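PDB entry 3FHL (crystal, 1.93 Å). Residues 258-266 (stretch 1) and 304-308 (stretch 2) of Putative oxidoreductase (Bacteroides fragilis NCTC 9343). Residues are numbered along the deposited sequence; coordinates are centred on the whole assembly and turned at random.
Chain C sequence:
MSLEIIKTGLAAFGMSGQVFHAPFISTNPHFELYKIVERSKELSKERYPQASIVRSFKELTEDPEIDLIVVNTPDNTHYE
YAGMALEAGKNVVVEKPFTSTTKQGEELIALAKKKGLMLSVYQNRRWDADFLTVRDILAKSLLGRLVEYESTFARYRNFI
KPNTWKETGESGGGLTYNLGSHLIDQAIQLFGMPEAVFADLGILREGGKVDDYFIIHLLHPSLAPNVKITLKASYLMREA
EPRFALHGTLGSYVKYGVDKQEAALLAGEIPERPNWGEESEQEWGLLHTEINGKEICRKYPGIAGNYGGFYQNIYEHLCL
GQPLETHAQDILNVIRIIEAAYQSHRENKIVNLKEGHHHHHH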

# COMPACT_ATOMS: atom_id res chain seq x y z
N VAL C 258 -8.27 13.10 -7.76
CA VAL C 258 -9.39 12.42 -8.40
C VAL C 258 -9.89 13.18 -9.63
O VAL C 258 -9.58 14.35 -9.82
CB VAL C 258 -10.59 12.19 -7.44
CG1 VAL C 258 -10.26 11.08 -6.43
CG2 VAL C 258 -11.00 13.48 -6.74
N ASP C 259 -10.65 12.48 -10.45
CA ASP C 259 -11.24 13.07 -11.65
C ASP C 259 -12.21 14.18 -11.26
O ASP C 259 -12.94 14.08 -10.26
CB ASP C 259 -11.87 11.97 -12.52
CG ASP C 259 -12.42 12.51 -13.81
OD1 ASP C 259 -13.55 13.01 -13.76
OD2 ASP C 259 -11.76 12.42 -14.86
N LYS C 260 -12.20 15.25 -12.05
CA LYS C 260 -12.92 16.48 -11.72
C LYS C 260 -14.30 16.58 -12.37
O LYS C 260 -15.04 17.53 -12.12
CB LYS C 260 -12.08 17.69 -12.16
CG LYS C 260 -10.56 17.52 -11.99
CD LYS C 260 -9.76 18.42 -12.96
CE LYS C 260 -9.91 19.92 -12.63
NZ LYS C 260 -9.80 20.20 -11.16
N GLN C 261 -14.65 15.59 -13.21
CA GLN C 261 -15.92 15.64 -13.96
C GLN C 261 -17.15 15.65 -13.09
O GLN C 261 -18.05 16.45 -13.32
CB GLN C 261 -16.03 14.49 -14.95
CG GLN C 261 -15.15 14.62 -16.17
CD GLN C 261 -15.23 13.38 -17.02
OE1 GLN C 261 -16.00 13.32 -17.98
NE2 GLN C 261 -14.46 12.36 -16.65
N GLU C 262 -17.19 14.79 -12.07
CA GLU C 262 -18.39 14.65 -11.24
C GLU C 262 -18.72 15.94 -10.48
O GLU C 262 -19.89 16.33 -10.39
CB GLU C 262 -18.26 13.47 -10.27
CG GLU C 262 -19.51 13.22 -9.44
CD GLU C 262 -19.39 12.06 -8.45
OE1 GLU C 262 -18.41 11.29 -8.53
OE2 GLU C 262 -20.29 11.93 -7.60
N ALA C 263 -17.69 16.62 -9.97
CA ALA C 263 -17.88 17.93 -9.34
C ALA C 263 -18.42 18.99 -10.32
O ALA C 263 -19.33 19.75 -9.97
CB ALA C 263 -16.58 18.42 -8.69
N ALA C 264 -17.87 19.03 -11.53
CA ALA C 264 -18.33 19.99 -12.53
C ALA C 264 -19.76 19.70 -12.92
O ALA C 264 -20.60 20.61 -13.00
CB ALA C 264 -17.42 19.97 -13.75
N LEU C 265 -20.07 18.42 -13.12
CA LEU C 265 -21.43 18.00 -13.46
C LEU C 265 -22.43 18.26 -12.35
O LEU C 265 -23.57 18.62 -12.62
CB LEU C 265 -21.46 16.54 -13.88
CG LEU C 265 -20.75 16.18 -15.19
CD1 LEU C 265 -20.47 14.68 -15.21
CD2 LEU C 265 -21.55 16.62 -16.44
N LEU C 266 -22.01 18.07 -11.09
CA LEU C 266 -22.84 18.35 -9.92
C LEU C 266 -23.13 19.85 -9.83
O LEU C 266 -24.23 20.26 -9.45
CB LEU C 266 -22.14 17.87 -8.64
CG LEU C 266 -22.84 17.45 -7.33
CD1 LEU C 266 -23.60 18.58 -6.62
CD2 LEU C 266 -23.75 16.23 -7.51
N ALA C 304 -7.85 13.51 -21.48
CA ALA C 304 -9.00 14.15 -20.83
C ALA C 304 -10.01 13.12 -20.32
O ALA C 304 -10.23 12.10 -20.96
CB ALA C 304 -9.68 15.12 -21.78
N GLY C 305 -10.61 13.41 -19.18
CA GLY C 305 -11.70 12.57 -18.69
C GLY C 305 -12.88 12.65 -19.64
O GLY C 305 -13.14 13.71 -20.21
N ASN C 306 -13.61 11.55 -19.80
CA ASN C 306 -14.60 11.47 -20.88
C ASN C 306 -15.80 10.60 -20.53
O ASN C 306 -15.99 9.56 -21.13
CB ASN C 306 -13.90 10.96 -22.16
CG ASN C 306 -14.78 11.03 -23.40
OD1 ASN C 306 -15.74 11.81 -23.45
ND2 ASN C 306 -14.47 10.20 -24.39
N TYR C 307 -16.61 11.02 -19.56
CA TYR C 307 -17.82 10.26 -19.20
C TYR C 307 -18.83 10.13 -20.36
O TYR C 307 -19.68 9.22 -20.37
CB TYR C 307 -18.51 10.87 -17.96
CG TYR C 307 -17.81 10.66 -16.62
CD1 TYR C 307 -18.18 11.41 -15.50
CD2 TYR C 307 -16.78 9.72 -16.47
CE1 TYR C 307 -17.54 11.22 -14.25
CE2 TYR C 307 -16.14 9.53 -15.23
CZ TYR C 307 -16.52 10.29 -14.13
OH TYR C 307 -15.88 10.10 -12.91
N GLY C 308 -18.76 11.05 -21.32
CA GLY C 308 -19.55 10.94 -22.55
C GLY C 308 -19.21 9.72 -23.37
O GLY C 308 -20.03 9.24 -24.16
O HOH W 1 -15.33 12.49 -11.81

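The start of a helix (residues 261-266) packs against an irregular loop, residues 304-308 of the same chain, and most of the contact rests on three side chains: Asp259, Gln261 and Tyr307. The two stretches bury 272 Å² between them, both sides summed, and Tyr307 and Gln261 contribute the largest shares. Asp259 stands just before the helix and caps it. With chi1 at -177° (t), its carboxylate reaches forward to the start of the helix, and OD1 accepts from Gln261 N at 2.9 Å, supplying an acceptor for an NH that has no preceding helical turn to bond to. The same carboxylate holds the end of the Gln261 side chain: Gln261 NE2 donates to Asp259 OD1 at 3.1 Å and, in a weak bond, to Asp259 OD2 at 3.2 Å. Gln261 reaches this position with chi1 m (-73°) and an extended chi2 of 175° (t), its CA-to-CB bond pointing toward the loop; chi3 of 95° turns the amide so that NE2 meets the carboxylate while OE1 meets the loop backbone.

There Gln261 OE1 accepts from Tyr307 N at 2.9 Å, with an N-H...acceptor angle of 174°, almost perfectly straight. This is the one direct hydrogen bond between the stretches. The neighbouring NH is not used in the same way: Asn306 N lies 3.5 Å from Gln261 OE1 at a poor angle, and its 3.4 Å approach to Gln261 NE2 sets two donors side by side. Asn306 CB points away from the helix, so this residue adds little beyond its backbone. Gly305 fits beneath the Asp259-Gln261 pair, its CA 3.8 Å from Asp259 OD2 and its C 3.4 Å from Gln261 NE2. A CB in the ideal position here would point into that pair and lie 2.5 Å from both Gln261 NE2 and Asp259 OD2, a clash with each; the absence of a side chain lets the loop come this close.

Tyr307, with chi1 m (-72°), directs its CA-to-CB bond toward the helix and sets its ring against the start of the helix. Gln261 NE2 lies over one face of the ring, while Leu265 CD1 meets the edge, near the ring plane, in an apolar contact of 4.0 Å with Tyr307 CD1. Leu265, one turn after Gln261 and joined to it by the 2.8 Å helical bond from Leu265 N to Gln261 O, points its CA-to-CB bond toward the loop as well; its chi1 is m (-67°) and its chi2 t (161°).

The hydroxyl end is linked by water. Tyr307 OH is 3.8 Å from Asp259 OD1, too far for a direct bond, and water 1 bridges them, donating to Asp259 OD1 at 2.7 Å and to Tyr307 OH at 2.7 Å. The water also accepts from Glu262 N at 3.0 Å, so it satisfies a second free NH at the helix start and ties the cap to the phenol.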